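Local coordinates for protein teicoplanin pseudoaglycone deacetylases Orf2 (PDB 3DFF) that probably hydrolyses the acetyl amide of the teicoplanin pseudoaglycone as a zinc-dependent deacetylase in the making of a lipoglycopeptide antibiotic, at residues R9-S14 with F147-V152; P15-A20 with V40-A45; L22-G27 with R183-L188. All coordinates share one frame; numbering follows the deposited sequence.

In the fold
All three contacts build on one mixed sheet of the PIG-L deacetylase fold. Contact 1 pairs strand 9-14 with strand 151-155; contact 2 sets the turn after strand 9-14 against the end of strand 37-42 on the other flank; contact 3 lays helix 19-33 on the end of strand 182-185. Their centres lie about 12 to 14 Å apart. The first segments follow one another almost without a break, 9-14, 15-20 and 22-27, whereas their partners come at 147-152, 40-45 and 183-188. One short N-terminal strand-turn-helix passage thus touches three separate parts of the chain, one of them the next strand, and its 15-20 segment carries two of the zinc ligands, H16 and D19.

Contact 1: residues R9-S14 with F147-V152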
loop_
_atom_site.group_PDB
_atom_site.type_symbol
_atom_site.label_atom_id
_atom_site.label_comp_id
_atom_site.label_asym_id
_atom_site.label_seq_id
_atom_site.Cartn_x
_atom_site.Cartn_y
_atom_site.Cartn_z
ATOM N N ARG A 9 7.755 18.351 0.703
ATOM C CA ARG A 9 8.207 17.127 1.346
ATOM C C ARG A 9 7.025 16.141 1.316
ATOM O O ARG A 9 6.055 16.317 2.033
ATOM C CB ARG A 9 8.658 17.417 2.782
ATOM C CG ARG A 9 9.927 18.285 2.906
ATOM C CD ARG A 9 10.257 18.610 4.369
ATOM N NE ARG A 9 10.092 20.034 4.675
ATOM C CZ ARG A 9 8.941 20.627 5.002
ATOM N NH1 ARG A 9 7.814 19.939 5.073
ATOM N NH2 ARG A 9 8.914 21.927 5.253
ATOM N N LEU A 10 7.124 15.127 0.467
ATOM C CA LEU A 10 6.020 14.200 0.239
ATOM C C LEU A 10 6.289 12.876 0.954
ATOM O O LEU A 10 7.268 12.200 0.644
ATOM C CB LEU A 10 5.844 13.968 -1.263
ATOM C CG LEU A 10 4.792 12.943 -1.723
ATOM C CD1 LEU A 10 3.418 13.347 -1.279
ATOM C CD2 LEU A 10 4.833 12.807 -3.223
ATOM N N LEU A 11 5.430 12.530 1.908
ATOM C CA LEU A 11 5.536 11.239 2.599
ATOM C C LEU A 11 4.437 10.318 2.085
ATOM O O LEU A 11 3.256 10.599 2.308
ATOM C CB LEU A 11 5.375 11.415 4.113
ATOM C CG LEU A 11 5.357 10.157 5.004
ATOM C CD1 LEU A 11 6.683 9.371 4.902
ATOM C CD2 LEU A 11 5.025 10.532 6.443
ATOM N N ALA A 12 4.841 9.248 1.403
ATOM C CA ALA A 12 3.901 8.224 0.969
ATOM C C ALA A 12 3.929 7.119 2.016
ATOM O O ALA A 12 4.999 6.735 2.490
ATOM C CB ALA A 12 4.253 7.706 -0.392
ATOM N N ILE A 13 2.755 6.625 2.389
ATOM C CA ILE A 13 2.691 5.547 3.380
ATOM C C ILE A 13 2.051 4.318 2.752
ATOM O O ILE A 13 0.846 4.290 2.514
ATOM C CB ILE A 13 1.947 6.003 4.626
ATOM C CG1 ILE A 13 2.602 7.286 5.194
ATOM C CG2 ILE A 13 1.899 4.900 5.690
ATOM C CD1 ILE A 13 1.954 7.794 6.412
ATOM N N SER A 14 2.887 3.328 2.463
ATOM C CA SER A 14 2.445 2.122 1.776
ATOM C C SER A 14 2.138 1.013 2.786
ATOM O O SER A 14 2.936 0.775 3.685
ATOM C CB SER A 14 3.544 1.664 0.832
ATOM O OG SER A 14 3.088 0.601 0.006
ATOM N N PHE A 147 10.406 13.778 9.579
ATOM C CA PHE A 147 10.491 14.128 8.164
ATOM C C PHE A 147 9.807 15.454 7.814
ATOM O O PHE A 147 10.174 16.100 6.830
ATOM C CB PHE A 147 9.924 12.981 7.321
ATOM C CG PHE A 147 9.942 13.230 5.843
ATOM C CD1 PHE A 147 11.142 13.261 5.136
ATOM C CD2 PHE A 147 8.745 13.379 5.142
ATOM C CE1 PHE A 147 11.150 13.470 3.760
ATOM C CE2 PHE A 147 8.741 13.598 3.766
ATOM C CZ PHE A 147 9.940 13.645 3.074
ATOM N N ASP A 148 8.823 15.840 8.624
ATOM C CA ASP A 148 8.074 17.095 8.469
ATOM C C ASP A 148 7.443 17.232 7.093
ATOM O O ASP A 148 7.738 18.170 6.370
ATOM C CB ASP A 148 8.959 18.313 8.788
ATOM C CG ASP A 148 8.150 19.604 8.970
ATOM O OD1 ASP A 148 6.937 19.540 9.272
ATOM O OD2 ASP A 148 8.744 20.694 8.817
ATOM N N PRO A 149 6.538 16.308 6.727
ATOM C CA PRO A 149 6.019 16.365 5.364
ATOM C C PRO A 149 5.068 17.556 5.172
ATOM O O PRO A 149 4.453 18.007 6.127
ATOM C CB PRO A 149 5.211 15.072 5.263
ATOM C CG PRO A 149 4.704 14.877 6.663
ATOM C CD PRO A 149 5.903 15.229 7.509
ATOM N N THR A 150 4.969 18.055 3.945
ATOM C CA THR A 150 3.938 19.025 3.605
ATOM C C THR A 150 2.687 18.341 3.079
ATOM O O THR A 150 1.602 18.931 3.091
ATOM C CB THR A 150 4.425 20.044 2.560
ATOM O OG1 THR A 150 5.014 19.353 1.459
ATOM C CG2 THR A 150 5.445 20.995 3.174
ATOM N N LEU A 151 2.849 17.084 2.648
ATOM C CA LEU A 151 1.753 16.277 2.109
ATOM C C LEU A 151 2.001 14.816 2.448
ATOM O O LEU A 151 3.119 14.330 2.292
ATOM C CB LEU A 151 1.658 16.399 0.587
ATOM C CG LEU A 151 0.528 15.609 -0.114
ATOM C CD1 LEU A 151 -0.824 16.014 0.411
ATOM C CD2 LEU A 151 0.558 15.744 -1.627
ATOM N N VAL A 152 0.957 14.133 2.899
ATOM C CA VAL A 152 1.023 12.676 3.075
ATOM C C VAL A 152 0.023 12.023 2.116
ATOM O O VAL A 152 -1.124 12.478 2.007
ATOM C CB VAL A 152 0.671 12.261 4.516
ATOM C CG1 VAL A 152 0.606 10.730 4.655
ATOM C CG2 VAL A 152 1.682 12.819 5.508
#
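With OG1 of T150 set between its backbone N and carbonyl carbon (chi1 50°), the hydroxyl faces the backbone of R9 and takes a hydrogen bond from R9 N at 3.0 Å. The T150 hydroxyl thus stands in for a strand partner just before the regular parallel pairing begins. The side chains of L10 and L151 both carry CG anti to the backbone N, and they run alongside each other in the same direction until CD1 of L10 meets CD2 of L151 at 3.7 Å. R9 O accepts T150 N at 2.8 Å and, weakly, L151 N at 3.4 Å; next comes the straight bond from L11 N to L151 O at 3.0 Å (168°). A CA-H...O contact from V152 CA to L11 O, 3.1 Å long, follows it. L10 packs on A31 of helix 19-33. On the other side of the sheet, CB of L11 touches CB of P149 and the CE2 corner of the F147 ring, while CD1 of I13 reaches CG1 of V152 at 3.7 Å; I140, I143 and I144 of helix 126-147 close over this apolar layer. At the outer end, OD2 of D148 lies over a face of the R9 guanidinium, a long salt bridge of charges alone, with NH2 3.8 Å from OD2; the placing of that guanidinium is itself doubtful. D148 leaves helix 126-147 with positive phi (55°), turning the chain back toward the sheet. The pairing joins two central strands of a Rossmann-like alpha/beta fold, in which parallel neighbours far apart in sequence lie side by side, with helix 19-33 on one face and helix 126-147 on the other.

Contact 2: residues P15-A20 with V40-A45; sequences PHLDDA and VYTVFA. With ZN (zinc ion), chain B.
H16 meets T42 and F44 at the C-terminal ends of the strands of a beta-alpha-beta unit, strand 9-14, helix 19-33 and strand 37-42, where the sequence PHLDD corresponds to the (A/P)HPDD-type motif of PIG-L deacetylases, with L17 in the place of its proline. The innermost shell is the zinc ion. ND1 of H16 binds it at 2.1 Å, and the D19 carboxylate is lopsidedly bidentate, with OD2 at 2.1 Å and OD1 at 2.6 Å. Two waters and H164 complete the site. One shell out, OD2 of D19 also accepts H16 N at 3.0 Å through its anti lone pair, tying together the two zinc ligands of the turn. OD2 of D163 hydrogen-bonds NE2 of H16, which with the zinc bond at ND1 holds the imidazole in its rotation, while OD1 of D18 accepts a hydrogen bond from one zinc-bound water at 2.6 Å.

Further out, the turn packs on 40-45. F44 N donates to P15 O at 2.9 Å, and CB of F44 approaches CD2 of H16. T42 CG2, anti to the backbone N, lies against the H16 carbonyl carbon and CD2 of L17; the same leucine methyl also touches CB of A45. A water bridges the backbones, accepting from L17 N at 3.0 Å and donating to F44 O at 2.9 Å.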
loop_
_atom_site.group_PDB
_atom_site.type_symbol
_atom_site.label_atom_id
_atom_site.label_comp_id
_atom_site.label_asym_id
_atom_site.label_seq_id
_atom_site.Cartn_x
_atom_site.Cartn_y
_atom_site.Cartn_z
ATOM N N PRO A 15 1.001 0.308 2.638
ATOM C CA PRO A 15 0.764 -0.838 3.535
ATOM C C PRO A 15 1.827 -1.905 3.342
ATOM O O PRO A 15 2.461 -2.318 4.326
ATOM C CB PRO A 15 -0.633 -1.365 3.125
ATOM C CG PRO A 15 -1.192 -0.359 2.227
ATOM C CD PRO A 15 -0.091 0.502 1.669
ATOM N N HIS A 16 2.025 -2.351 2.098
ATOM C CA HIS A 16 2.937 -3.452 1.797
ATOM C C HIS A 16 4.012 -3.013 0.837
ATOM O O HIS A 16 3.941 -1.931 0.253
ATOM C CB HIS A 16 2.196 -4.615 1.136
ATOM C CG HIS A 16 1.097 -5.170 1.968
ATOM N ND1 HIS A 16 -0.217 -5.187 1.547
ATOM C CD2 HIS A 16 1.113 -5.759 3.188
ATOM C CE1 HIS A 16 -0.961 -5.761 2.476
ATOM N NE2 HIS A 16 -0.180 -6.097 3.490
ATOM N N LEU A 17 5.013 -3.878 0.675
ATOM C CA LEU A 17 6.129 -3.629 -0.226
ATOM C C LEU A 17 5.708 -3.877 -1.678
ATOM O O LEU A 17 5.925 -4.967 -2.232
ATOM C CB LEU A 17 7.327 -4.498 0.196
ATOM C CG LEU A 17 7.858 -4.230 1.613
ATOM C CD1 LEU A 17 8.632 -5.396 2.152
ATOM C CD2 LEU A 17 8.758 -2.959 1.621
ATOM N N ASP A 18 5.079 -2.854 -2.257
ATOM C CA ASP A 18 4.611 -2.815 -3.656
ATOM C C ASP A 18 3.476 -1.818 -3.861
ATOM O O ASP A 18 3.308 -1.303 -4.955
ATOM C CB ASP A 18 4.191 -4.187 -4.203
ATOM C CG ASP A 18 3.080 -4.872 -3.368
ATOM O OD1 ASP A 18 2.533 -4.295 -2.407
ATOM O OD2 ASP A 18 2.786 -6.048 -3.680
ATOM N N ASP A 19 2.688 -1.542 -2.825
ATOM C CA ASP A 19 1.409 -0.853 -3.039
ATOM C C ASP A 19 1.594 0.573 -3.544
ATOM O O ASP A 19 0.880 1.005 -4.452
ATOM C CB ASP A 19 0.549 -0.838 -1.765
ATOM C CG ASP A 19 0.005 -2.205 -1.409
ATOM O OD1 ASP A 19 -0.687 -2.825 -2.242
ATOM O OD2 ASP A 19 0.266 -2.665 -0.284
ATOM N N ALA A 20 2.542 1.295 -2.961
ATOM C CA ALA A 20 2.773 2.700 -3.343
ATOM C C ALA A 20 3.217 2.790 -4.786
ATOM O O ALA A 20 2.789 3.709 -5.525
ATOM C CB ALA A 20 3.836 3.338 -2.419
ATOM N N VAL A 40 9.068 7.156 0.847
ATOM C CA VAL A 40 8.018 6.132 0.821
ATOM C C VAL A 40 8.263 5.194 1.991
ATOM O O VAL A 40 9.227 4.422 1.980
ATOM C CB VAL A 40 8.022 5.383 -0.503
ATOM C CG1 VAL A 40 6.949 4.279 -0.519
ATOM C CG2 VAL A 40 7.793 6.384 -1.677
ATOM N N TYR A 41 7.407 5.319 2.995
ATOM C CA TYR A 41 7.475 4.506 4.214
ATOM C C TYR A 41 6.506 3.357 4.070
ATOM O O TYR A 41 5.320 3.588 3.840
ATOM C CB TYR A 41 7.089 5.372 5.416
ATOM C CG TYR A 41 6.755 4.621 6.697
ATOM C CD1 TYR A 41 7.712 3.816 7.329
ATOM C CD2 TYR A 41 5.491 4.721 7.272
ATOM C CE1 TYR A 41 7.411 3.130 8.502
ATOM C CE2 TYR A 41 5.164 4.034 8.455
ATOM C CZ TYR A 41 6.140 3.236 9.066
ATOM O OH TYR A 41 5.843 2.557 10.227
ATOM N N THR A 42 7.001 2.127 4.215
ATOM C CA THR A 42 6.119 0.963 4.182
ATOM C C THR A 42 5.906 0.456 5.605
ATOM O O THR A 42 6.860 0.135 6.305
ATOM C CB THR A 42 6.694 -0.142 3.301
ATOM O OG1 THR A 42 6.872 0.357 1.961
ATOM C CG2 THR A 42 5.743 -1.367 3.273
ATOM N N VAL A 43 4.642 0.400 6.008
ATOM C CA VAL A 43 4.211 -0.018 7.347
ATOM C C VAL A 43 4.518 -1.494 7.621
ATOM O O VAL A 43 5.198 -1.822 8.593
ATOM C CB VAL A 43 2.704 0.256 7.540
ATOM C CG1 VAL A 43 2.208 -0.179 8.934
ATOM C CG2 VAL A 43 2.421 1.739 7.313
ATOM N N PHE A 44 4.009 -2.384 6.768
ATOM C CA PHE A 44 4.090 -3.824 7.032
ATOM C C PHE A 44 5.309 -4.452 6.375
ATOM O O PHE A 44 5.217 -5.398 5.595
ATOM C CB PHE A 44 2.750 -4.507 6.687
ATOM C CG PHE A 44 1.640 -4.072 7.588
ATOM C CD1 PHE A 44 1.523 -4.608 8.875
ATOM C CD2 PHE A 44 0.749 -3.071 7.192
ATOM C CE1 PHE A 44 0.506 -4.182 9.763
ATOM C CE2 PHE A 44 -0.273 -2.633 8.075
ATOM C CZ PHE A 44 -0.379 -3.187 9.376
ATOM N N ALA A 45 6.471 -3.896 6.700
ATOM C CA ALA A 45 7.756 -4.370 6.179
ATOM C C ALA A 45 8.583 -5.009 7.297
ATOM O O ALA A 45 9.772 -5.215 7.123
ATOM C CB ALA A 45 8.528 -3.196 5.541
HETATM ZN ZN ZN B . -0.944 -4.417 -0.259
HETATM O O HOH W 1 6.473 0.120 -0.743
HETATM O O HOH W 2 4.973 -5.967 2.797
HETATM O O HOH W 3 0.489 -5.454 -1.409
HETATM O O HOH W 4 -2.267 -5.866 -0.662
#

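Contact 3: residues L22-G27 with R183-L188; sequences LSFGAG and RLWEDL
Three groups meet at OG of S23: L188 N donates to it at 3.0 Å in a nearly straight bond (175°), D19 O of the preceding helical turn is hydrogen-bonded to it, and a water lies 3.1 Å from OG. That water also donates to L188 O. A second water joins S23 O to E186 O, donating 2.7 Å bonds to both, so that both S23 and the segment just past the strand are tied through water. CB of S23 sits over a face of the five-membered ring of W185 as a CH-pi contact, though its exact closeness is doubtful. Next to it, CB of F24 rests against CE3 of W185 at 3.7 Å; the F24 ring and the indole six-ring are nearly parallel (22°) but slid apart, with little overlap. D187 points its CB away from the helix, and its OD1 hydrogen-bonds ND1 of H164, a zinc ligand, placing D187 in the second shell. The contact thus packs helix 19-33 against the end of strand 182-185, which runs between strands 151-155 and 263-269, and the loop that follows it, while K222 of helix 216-226 touches both L188 and A26.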
loop_
_atom_site.group_PDB
_atom_site.type_symbol
_atom_site.label_atom_id
_atom_site.label_comp_id
_atom_site.label_asym_id
_atom_site.label_seq_id
_atom_site.Cartn_x
_atom_site.Cartn_y
_atom_site.Cartn_z
ATOM N N LEU A 22 2.739 0.446 -7.262
ATOM C CA LEU A 22 1.603 0.043 -8.100
ATOM C C LEU A 22 0.560 1.139 -8.236
ATOM O O LEU A 22 -0.009 1.343 -9.328
ATOM C CB LEU A 22 0.907 -1.167 -7.478
ATOM C CG LEU A 22 1.600 -2.504 -7.688
ATOM C CD1 LEU A 22 1.035 -3.519 -6.697
ATOM C CD2 LEU A 22 1.444 -2.992 -9.137
ATOM N N SER A 23 0.284 1.823 -7.133
ATOM C CA SER A 23 -0.840 2.758 -7.086
ATOM C C SER A 23 -0.470 4.189 -7.426
ATOM O O SER A 23 -1.316 4.948 -7.919
ATOM C CB SER A 23 -1.522 2.729 -5.717
ATOM O OG SER A 23 -1.946 1.418 -5.387
ATOM N N PHE A 24 0.781 4.555 -7.153
ATOM C CA PHE A 24 1.156 5.975 -7.116
ATOM C C PHE A 24 2.573 6.198 -7.650
ATOM O O PHE A 24 3.136 7.281 -7.477
ATOM C CB PHE A 24 0.990 6.497 -5.674
ATOM C CG PHE A 24 1.019 8.010 -5.533
ATOM C CD1 PHE A 24 0.147 8.821 -6.254
ATOM C CD2 PHE A 24 1.900 8.604 -4.641
ATOM C CE1 PHE A 24 0.176 10.222 -6.104
ATOM C CE2 PHE A 24 1.940 9.994 -4.480
ATOM C CZ PHE A 24 1.082 10.802 -5.211
ATOM N N GLY A 25 3.132 5.195 -8.321
ATOM C CA GLY A 25 4.514 5.263 -8.786
ATOM C C GLY A 25 4.729 6.424 -9.746
ATOM O O GLY A 25 5.760 7.076 -9.699
ATOM N N ALA A 26 3.753 6.667 -10.619
ATOM C CA ALA A 26 3.858 7.809 -11.547
ATOM C C ALA A 26 3.894 9.127 -10.775
ATOM O O ALA A 26 4.750 9.976 -11.045
ATOM C CB ALA A 26 2.723 7.798 -12.574
ATOM N N GLY A 27 2.989 9.282 -9.808
ATOM C CA GLY A 27 2.956 10.438 -8.898
ATOM C C GLY A 27 4.246 10.651 -8.118
ATOM O O GLY A 27 4.738 11.788 -7.991
ATOM N N ARG A 183 -3.934 12.703 1.381
ATOM C CA ARG A 183 -4.719 12.246 0.235
ATOM C C ARG A 183 -4.654 10.729 0.238
ATOM O O ARG A 183 -3.731 10.156 0.827
ATOM C CB ARG A 183 -4.161 12.770 -1.087
ATOM C CG ARG A 183 -4.116 14.291 -1.225
ATOM C CD ARG A 183 -3.564 14.698 -2.579
ATOM N NE ARG A 183 -4.460 14.361 -3.684
ATOM C CZ ARG A 183 -5.498 15.107 -4.068
ATOM N NH1 ARG A 183 -5.790 16.237 -3.430
ATOM N NH2 ARG A 183 -6.264 14.711 -5.076
ATOM N N LEU A 184 -5.647 10.094 -0.383
ATOM C CA LEU A 184 -5.617 8.639 -0.557
ATOM C C LEU A 184 -5.501 8.320 -2.032
ATOM O O LEU A 184 -6.171 8.952 -2.846
ATOM C CB LEU A 184 -6.891 8.009 -0.020
ATOM C CG LEU A 184 -7.308 8.406 1.398
ATOM C CD1 LEU A 184 -8.543 7.638 1.827
ATOM C CD2 LEU A 184 -6.168 8.203 2.395
ATOM N N TRP A 185 -4.704 7.318 -2.374
ATOM C CA TRP A 185 -4.645 6.878 -3.766
ATOM C C TRP A 185 -5.617 5.744 -3.991
ATOM O O TRP A 185 -6.038 5.054 -3.055
ATOM C CB TRP A 185 -3.227 6.460 -4.180
ATOM C CG TRP A 185 -2.653 5.305 -3.406
ATOM C CD1 TRP A 185 -3.157 4.025 -3.314
ATOM C CD2 TRP A 185 -1.455 5.317 -2.625
ATOM N NE1 TRP A 185 -2.339 3.246 -2.507
ATOM C CE2 TRP A 185 -1.296 4.024 -2.067
ATOM C CE3 TRP A 185 -0.509 6.302 -2.321
ATOM C CZ2 TRP A 185 -0.195 3.690 -1.246
ATOM C CZ3 TRP A 185 0.575 5.968 -1.478
ATOM C CH2 TRP A 185 0.716 4.676 -0.975
ATOM N N GLU A 186 -5.961 5.534 -5.257
ATOM C CA GLU A 186 -6.814 4.419 -5.627
ATOM C C GLU A 186 -5.968 3.151 -5.641
ATOM O O GLU A 186 -5.010 3.060 -6.424
ATOM C CB GLU A 186 -7.409 4.711 -7.011
ATOM C CG GLU A 186 -8.413 3.692 -7.439
ATOM C CD GLU A 186 -8.927 3.940 -8.849
ATOM O OE1 GLU A 186 -8.129 4.336 -9.732
ATOM O OE2 GLU A 186 -10.140 3.733 -9.068
ATOM N N ASP A 187 -6.283 2.184 -4.766
ATOM C CA ASP A 187 -5.448 0.975 -4.665
ATOM C C ASP A 187 -5.455 0.234 -5.993
ATOM O O ASP A 187 -6.523 -0.132 -6.472
ATOM C CB ASP A 187 -5.930 0.010 -3.564
ATOM C CG ASP A 187 -6.135 0.686 -2.230
ATOM O OD1 ASP A 187 -5.457 0.252 -1.263
ATOM O OD2 ASP A 187 -6.965 1.620 -2.132
ATOM N N LEU A 188 -4.274 0.027 -6.565
ATOM C CA LEU A 188 -4.127 -0.797 -7.775
ATOM C C LEU A 188 -3.308 -2.052 -7.509
ATOM O O LEU A 188 -2.358 -2.024 -6.717
ATOM C CB LEU A 188 -3.483 0.015 -8.908
ATOM C CG LEU A 188 -4.233 1.285 -9.317
ATOM C CD1 LEU A 188 -3.430 2.058 -10.331
ATOM C CD2 LEU A 188 -5.596 0.929 -9.914
HETATM O O HOH W 5 -2.119 -1.406 -4.080
HETATM O O HOH W 6 -3.991 4.982 -8.085
#